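Local coordinates for uncharacterized LolA superfamily protein NE2245 (Nitrosomonas europaea ATCC 19718, PDB 3BUU), which is of unknown function but belongs to the LolA superfamily, whose fold suggests a role in binding or carrying lipoproteins or other lipidic ligands, at residues 44-49 with 58-63; 132-137 with 144-149. All blocks are in the same frame, centred on the assembly; numbering follows the deposited sequence.

Contact 1 (44-49 with 58-63)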
loop_
_atom_site.group_PDB
_atom_site.type_symbol
_atom_site.label_atom_id
_atom_site.label_comp_id
_atom_site.label_asym_id
_atom_site.label_seq_id
_atom_site.Cartn_x
_atom_site.Cartn_y
_atom_site.Cartn_z
ATOM N N TYR A 44 9.650 6.933 9.825
ATOM C CA TYR A 44 10.054 6.884 8.440
ATOM C C TYR A 44 9.142 7.799 7.646
ATOM O O TYR A 44 7.934 7.897 7.936
ATOM C CB TYR A 44 9.937 5.447 7.902
ATOM C CG TYR A 44 11.092 4.530 8.277
ATOM C CD1 TYR A 44 11.951 4.088 7.304
ATOM C CD2 TYR A 44 11.380 4.178 9.609
ATOM C CE1 TYR A 44 13.034 3.265 7.595
ATOM C CE2 TYR A 44 12.462 3.362 9.922
ATOM C CZ TYR A 44 13.289 2.920 8.903
ATOM O OH TYR A 44 14.389 2.137 9.204
ATOM N N ARG A 45 9.694 8.483 6.656
ATOM C CA ARG A 45 8.866 9.286 5.761
ATOM C C ARG A 45 9.289 9.056 4.335
ATOM O O ARG A 45 10.496 8.850 4.072
ATOM C CB ARG A 45 9.001 10.778 6.095
ATOM C CG ARG A 45 8.479 11.221 7.443
ATOM C CD ARG A 45 8.407 12.749 7.450
ATOM N NE ARG A 45 8.236 13.297 8.786
ATOM C CZ ARG A 45 7.058 13.633 9.296
ATOM N NH1 ARG A 45 5.951 13.441 8.588
ATOM N NH2 ARG A 45 6.972 14.139 10.519
ATOM N N TYR A 46 8.301 9.099 3.438
ATOM C CA TYR A 46 8.507 8.818 2.031
ATOM C C TYR A 46 7.752 9.805 1.185
ATOM O O TYR A 46 6.687 10.277 1.563
ATOM C CB TYR A 46 7.950 7.430 1.663
ATOM C CG TYR A 46 8.575 6.308 2.464
ATOM C CD1 TYR A 46 9.670 5.620 2.001
ATOM C CD2 TYR A 46 8.050 5.937 3.713
ATOM C CE1 TYR A 46 10.242 4.604 2.743
ATOM C CE2 TYR A 46 8.620 4.904 4.442
ATOM C CZ TYR A 46 9.698 4.260 3.958
ATOM O OH TYR A 46 10.267 3.248 4.694
ATOM N N GLN A 47 8.270 10.070 -0.006
ATOM C CA GLN A 47 7.505 10.715 -1.047
ATOM C C GLN A 47 7.234 9.662 -2.103
ATOM O O GLN A 47 8.160 8.972 -2.540
ATOM C CB GLN A 47 8.280 11.870 -1.688
ATOM C CG GLN A 47 7.419 12.512 -2.815
ATOM C CD GLN A 47 8.170 13.414 -3.767
ATOM O OE1 GLN A 47 8.774 12.943 -4.732
ATOM N NE2 GLN A 47 8.086 14.712 -3.542
ATOM N N VAL A 48 5.979 9.559 -2.536
ATOM C CA VAL A 48 5.557 8.550 -3.503
ATOM C C VAL A 48 5.055 9.234 -4.768
ATOM O O VAL A 48 4.206 10.133 -4.684
ATOM C CB VAL A 48 4.449 7.676 -2.909
ATOM C CG1 VAL A 48 4.028 6.629 -3.924
ATOM C CG2 VAL A 48 4.965 7.005 -1.642
ATOM N N LEU A 49 5.579 8.795 -5.919
ATOM C CA LEU A 49 5.068 9.198 -7.245
ATOM C C LEU A 49 4.379 7.928 -7.756
ATOM O O LEU A 49 5.036 6.945 -8.054
ATOM C CB LEU A 49 6.237 9.584 -8.137
ATOM C CG LEU A 49 7.072 10.756 -7.627
ATOM C CD1 LEU A 49 8.223 11.042 -8.606
ATOM C CD2 LEU A 49 6.221 11.989 -7.412
ATOM N N VAL A 58 9.292 5.469 -5.010
ATOM C CA VAL A 58 9.156 5.700 -3.582
ATOM C C VAL A 58 10.505 6.187 -3.082
ATOM O O VAL A 58 11.495 5.461 -3.150
ATOM C CB VAL A 58 8.751 4.425 -2.847
ATOM C CG1 VAL A 58 8.670 4.675 -1.334
ATOM C CG2 VAL A 58 7.380 3.915 -3.374
HETATM N N MSE A 59 10.523 7.406 -2.569
HETATM C CA MSE A 59 11.806 8.024 -2.130
HETATM C C MSE A 59 11.772 8.254 -0.630
HETATM O O MSE A 59 10.877 8.890 -0.150
HETATM C CB MSE A 59 11.970 9.359 -2.828
HETATM C CG MSE A 59 12.334 9.228 -4.315
HETATM SE SE MSE A 59 12.369 10.806 -5.384
HETATM C CE MSE A 59 11.402 12.012 -4.237
ATOM N N ILE A 60 12.742 7.697 0.093
ATOM C CA ILE A 60 12.814 7.859 1.552
ATOM C C ILE A 60 13.401 9.199 1.902
ATOM O O ILE A 60 14.434 9.599 1.356
ATOM C CB ILE A 60 13.579 6.757 2.259
ATOM C CG1 ILE A 60 13.463 6.909 3.788
ATOM C CG2 ILE A 60 14.967 6.719 1.821
ATOM C CD1 ILE A 60 13.591 5.645 4.513
ATOM N N THR A 61 12.749 9.904 2.804
ATOM C CA THR A 61 13.239 11.193 3.214
ATOM C C THR A 61 13.753 11.185 4.669
ATOM O O THR A 61 14.548 12.043 5.035
ATOM C CB THR A 61 12.163 12.281 3.006
ATOM O OG1 THR A 61 11.018 11.972 3.783
ATOM C CG2 THR A 61 11.741 12.435 1.542
ATOM N N GLU A 62 13.270 10.281 5.512
ATOM C CA GLU A 62 13.780 10.144 6.886
ATOM C C GLU A 62 13.539 8.678 7.255
ATOM O O GLU A 62 12.588 8.081 6.742
ATOM C CB GLU A 62 13.062 11.094 7.892
ATOM C CG GLU A 62 12.787 12.538 7.400
ATOM C CD GLU A 62 11.698 13.289 8.165
ATOM O OE1 GLU A 62 11.070 12.705 9.072
ATOM O OE2 GLU A 62 11.463 14.475 7.835
ATOM N N PRO A 63 14.350 8.095 8.162
ATOM C CA PRO A 63 15.448 8.756 8.935
ATOM C C PRO A 63 16.684 9.032 8.096
ATOM O O PRO A 63 16.825 8.475 7.019
ATOM C CB PRO A 63 15.773 7.758 10.026
ATOM C CG PRO A 63 15.124 6.506 9.702
ATOM C CD PRO A 63 14.208 6.674 8.512
#
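Tyr44 lays the face of its ring against Pro63, whose CD sits 3.6 Å from the ring centroid in a CH-pi contact. Its CG lies beside the backbone N (chi1 -80°), from where the ring extends over Pro63, and Tyr44 CD1 meets CD1 of Ile60 at 3.6 Å. An alanine here would probably leave Pro63 CD and Ile60 CD1 without their aromatic cover and open a gap beside them. Thr61 and Glu62 both face Arg45, a classic beta bulge in strand 55-62: Arg45 O takes Thr61 N at 2.8 Å and, weakly, Glu62 N and Thr61 OG1, while Arg45 N donates to Glu62 O. In the conformer given, the Arg45 and Glu62 side chains run alongside, pointing the same way, and Arg45 NE makes a salt bridge to Glu62 OE1 at 2.9 Å, a weak hydrogen bond with an N-H...O angle of 130°; the guanidinium and carboxylate planes stand 84° apart. On the face it shares with Val48, Tyr46 brings CD1 to Val58 CG1 at 3.6 Å and CE1 to Ile60 CD1 at 3.9 Å; Leu97 and Thr98 also touch this ring. Gln47 pairs with Met59, a selenomethionine, through two N-H...O bonds. Val48 and Val58 both reach Ile106 of helix 103-107. One face is thus mainly apolar; the other mixes Met59 with Arg45, Gln47 and Glu62, and beside the bulge Arg45 and Glu62 probably offset each other's charge.

Contact 2 (132-137 with 144-149)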
loop_
_atom_site.group_PDB
_atom_site.type_symbol
_atom_site.label_atom_id
_atom_site.label_comp_id
_atom_site.label_asym_id
_atom_site.label_seq_id
_atom_site.Cartn_x
_atom_site.Cartn_y
_atom_site.Cartn_z
ATOM N N VAL A 132 -17.363 -8.895 2.359
ATOM C CA VAL A 132 -16.025 -9.434 2.630
ATOM C C VAL A 132 -15.544 -10.075 1.355
ATOM O O VAL A 132 -16.080 -11.135 0.957
ATOM C CB VAL A 132 -15.978 -10.412 3.836
ATOM C CG1 VAL A 132 -14.523 -10.796 4.118
ATOM C CG2 VAL A 132 -16.607 -9.778 5.053
ATOM N N LEU A 133 -14.604 -9.420 0.684
ATOM C CA LEU A 133 -14.076 -9.951 -0.551
ATOM C C LEU A 133 -12.844 -10.789 -0.279
ATOM O O LEU A 133 -11.960 -10.369 0.460
ATOM C CB LEU A 133 -13.647 -8.826 -1.514
ATOM C CG LEU A 133 -14.768 -7.867 -1.940
ATOM C CD1 LEU A 133 -14.221 -6.798 -2.932
ATOM C CD2 LEU A 133 -15.918 -8.603 -2.575
ATOM N N GLU A 134 -12.761 -11.947 -0.910
ATOM C CA GLU A 134 -11.538 -12.726 -0.928
ATOM C C GLU A 134 -10.775 -12.347 -2.200
ATOM O O GLU A 134 -11.299 -12.519 -3.318
ATOM C CB GLU A 134 -11.862 -14.219 -0.921
ATOM C CG GLU A 134 -10.579 -15.028 -0.962
ATOM C CD GLU A 134 -10.722 -16.429 -0.429
ATOM O OE1 GLU A 134 -11.797 -16.790 0.075
ATOM O OE2 GLU A 134 -9.730 -17.180 -0.490
ATOM N N LEU A 135 -9.562 -11.827 -2.012
ATOM C CA LEU A 135 -8.705 -11.380 -3.114
ATOM C C LEU A 135 -7.604 -12.393 -3.245
ATOM O O LEU A 135 -6.759 -12.547 -2.352
ATOM C CB LEU A 135 -8.118 -10.017 -2.755
ATOM C CG LEU A 135 -9.113 -8.908 -2.464
ATOM C CD1 LEU A 135 -8.409 -7.572 -2.314
ATOM C CD2 LEU A 135 -10.232 -8.802 -3.424
ATOM N N THR A 136 -7.581 -13.104 -4.382
ATOM C CA THR A 136 -6.581 -14.112 -4.624
ATOM C C THR A 136 -5.519 -13.531 -5.533
ATOM O O THR A 136 -5.818 -13.073 -6.629
ATOM C CB THR A 136 -7.248 -15.351 -5.290
ATOM O OG1 THR A 136 -8.253 -15.889 -4.443
ATOM C CG2 THR A 136 -6.184 -16.411 -5.561
ATOM N N GLY A 137 -4.280 -13.549 -5.081
ATOM C CA GLY A 137 -3.184 -12.971 -5.871
ATOM C C GLY A 137 -3.070 -13.662 -7.196
ATOM O O GLY A 137 -3.147 -14.895 -7.279
ATOM N N TYR A 144 0.720 -10.083 -1.938
ATOM C CA TYR A 144 0.175 -11.154 -1.097
ATOM C C TYR A 144 -0.454 -12.223 -1.901
ATOM O O TYR A 144 -0.983 -11.943 -2.988
ATOM C CB TYR A 144 -0.918 -10.614 -0.126
ATOM C CG TYR A 144 -0.440 -9.447 0.647
ATOM C CD1 TYR A 144 0.361 -9.619 1.772
ATOM C CD2 TYR A 144 -0.753 -8.146 0.233
ATOM C CE1 TYR A 144 0.851 -8.512 2.478
ATOM C CE2 TYR A 144 -0.270 -7.030 0.930
ATOM C CZ TYR A 144 0.534 -7.241 2.052
ATOM O OH TYR A 144 1.052 -6.186 2.762
ATOM N N GLN A 145 -0.492 -13.432 -1.346
ATOM C CA GLN A 145 -1.230 -14.475 -2.019
ATOM C C GLN A 145 -2.730 -14.396 -1.783
ATOM O O GLN A 145 -3.519 -14.832 -2.628
ATOM C CB GLN A 145 -0.611 -15.831 -1.745
ATOM C CG GLN A 145 0.789 -15.901 -2.420
ATOM C CD GLN A 145 0.778 -15.506 -3.910
ATOM O OE1 GLN A 145 1.167 -14.371 -4.294
ATOM N NE2 GLN A 145 0.292 -16.415 -4.742
ATOM N N LYS A 146 -3.139 -13.891 -0.638
ATOM C CA LYS A 146 -4.536 -13.795 -0.296
ATOM C C LYS A 146 -4.750 -12.616 0.626
ATOM O O LYS A 146 -4.004 -12.434 1.588
ATOM C CB LYS A 146 -5.014 -15.114 0.392
ATOM C CG LYS A 146 -6.349 -15.047 1.066
ATOM C CD LYS A 146 -6.623 -16.384 1.807
ATOM C CE LYS A 146 -7.762 -16.265 2.762
ATOM N NZ LYS A 146 -8.077 -17.617 3.310
ATOM N N VAL A 147 -5.800 -11.841 0.341
ATOM C CA VAL A 147 -6.233 -10.743 1.210
ATOM C C VAL A 147 -7.745 -10.902 1.400
ATOM O O VAL A 147 -8.446 -11.169 0.414
ATOM C CB VAL A 147 -5.918 -9.369 0.563
ATOM C CG1 VAL A 147 -6.336 -8.214 1.491
ATOM C CG2 VAL A 147 -4.424 -9.261 0.280
ATOM N N LEU A 148 -8.273 -10.684 2.600
ATOM C CA LEU A 148 -9.709 -10.513 2.790
ATOM C C LEU A 148 -9.924 -9.041 3.060
ATOM O O LEU A 148 -9.304 -8.476 3.949
ATOM C CB LEU A 148 -10.225 -11.354 3.976
ATOM C CG LEU A 148 -10.058 -12.864 3.857
ATOM C CD1 LEU A 148 -10.761 -13.523 5.038
ATOM C CD2 LEU A 148 -10.511 -13.400 2.526
ATOM N N LEU A 149 -10.795 -8.420 2.273
ATOM C CA LEU A 149 -11.048 -6.989 2.344
ATOM C C LEU A 149 -12.517 -6.744 2.681
ATOM O O LEU A 149 -13.402 -7.223 1.970
ATOM C CB LEU A 149 -10.700 -6.328 0.994
ATOM C CG LEU A 149 -10.934 -4.807 0.941
ATOM C CD1 LEU A 149 -9.995 -4.043 1.845
ATOM C CD2 LEU A 149 -10.844 -4.329 -0.488
HETATM O O HOH W 1 -8.846 -19.166 1.160
#
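Leu135 and Val147 face each other as a hydrogen-bonded antiparallel pair, their CB atoms 4.0 Å apart on the sheet face they share with Leu133 and Leu149. CD1 of Leu135 reaches on to CB of Leu149 at 4.2 Å. Leu13 of helix 9-20 touches Leu133, Leu135 and Leu149, so this face is packed beneath a helix, with Phe111 adding to the cover.

Four backbone bonds join the pairs Leu133-Leu149 and Leu135-Val147, and Gly137 N adds a fifth to Gln145 O at 2.9 Å. That last donor stands 52° out of the carbonyl plane, although its N-H points almost straight at the oxygen.

Across the sheet the other face is mixed. Leu148 lies beside Glu134, pointing the same way, and its CD2 packs against CB of Glu134 at 3.8 Å. A chi1 of 179° puts Glu134 CG anti to the backbone N, 3.8 Å from Leu148 CD2, and the chain runs on extended to the carboxylate. Lys146, also extended, crosses the Glu134 side chain obliquely: OE2 of Glu134 and NZ of Lys146 stay 4.2 Å apart, beyond a salt bridge. One water joins them, giving a hydrogen bond to Glu134 OE2 at 2.7 Å and accepting one from Lys146 NZ at 2.8 Å. Tyr164 offers Lys146 a cation-pi partner.

Strands 128-137 and 146-152 thus form an antiparallel beta hairpin with one apolar face under helix 9-20, consistent with the curved, unclosed barrel of LolA-like proteins.

Contacts 1 and 2 are both antiparallel hairpins, on opposite sides of the chain's centre; their centres lie 27 Å apart and their nearest atoms about 13 Å. Contact 2 is the more buried, with seven of twelve touching residues buried against four of eleven. Each turns an apolar face to a helix: 103-107 for contact 1, 9-20 for contact 2. The buried face of contact 1 has an aromatic ring, Tyr46, among aliphatic residues, and Tyr44 and Pro63 meet at its partly exposed end; leucines and valine make up that of contact 2. On the polar side, contact 1 has a direct but weak, bent salt bridge next to a bulge; contact 2 keeps regular pairing and links its charges through water.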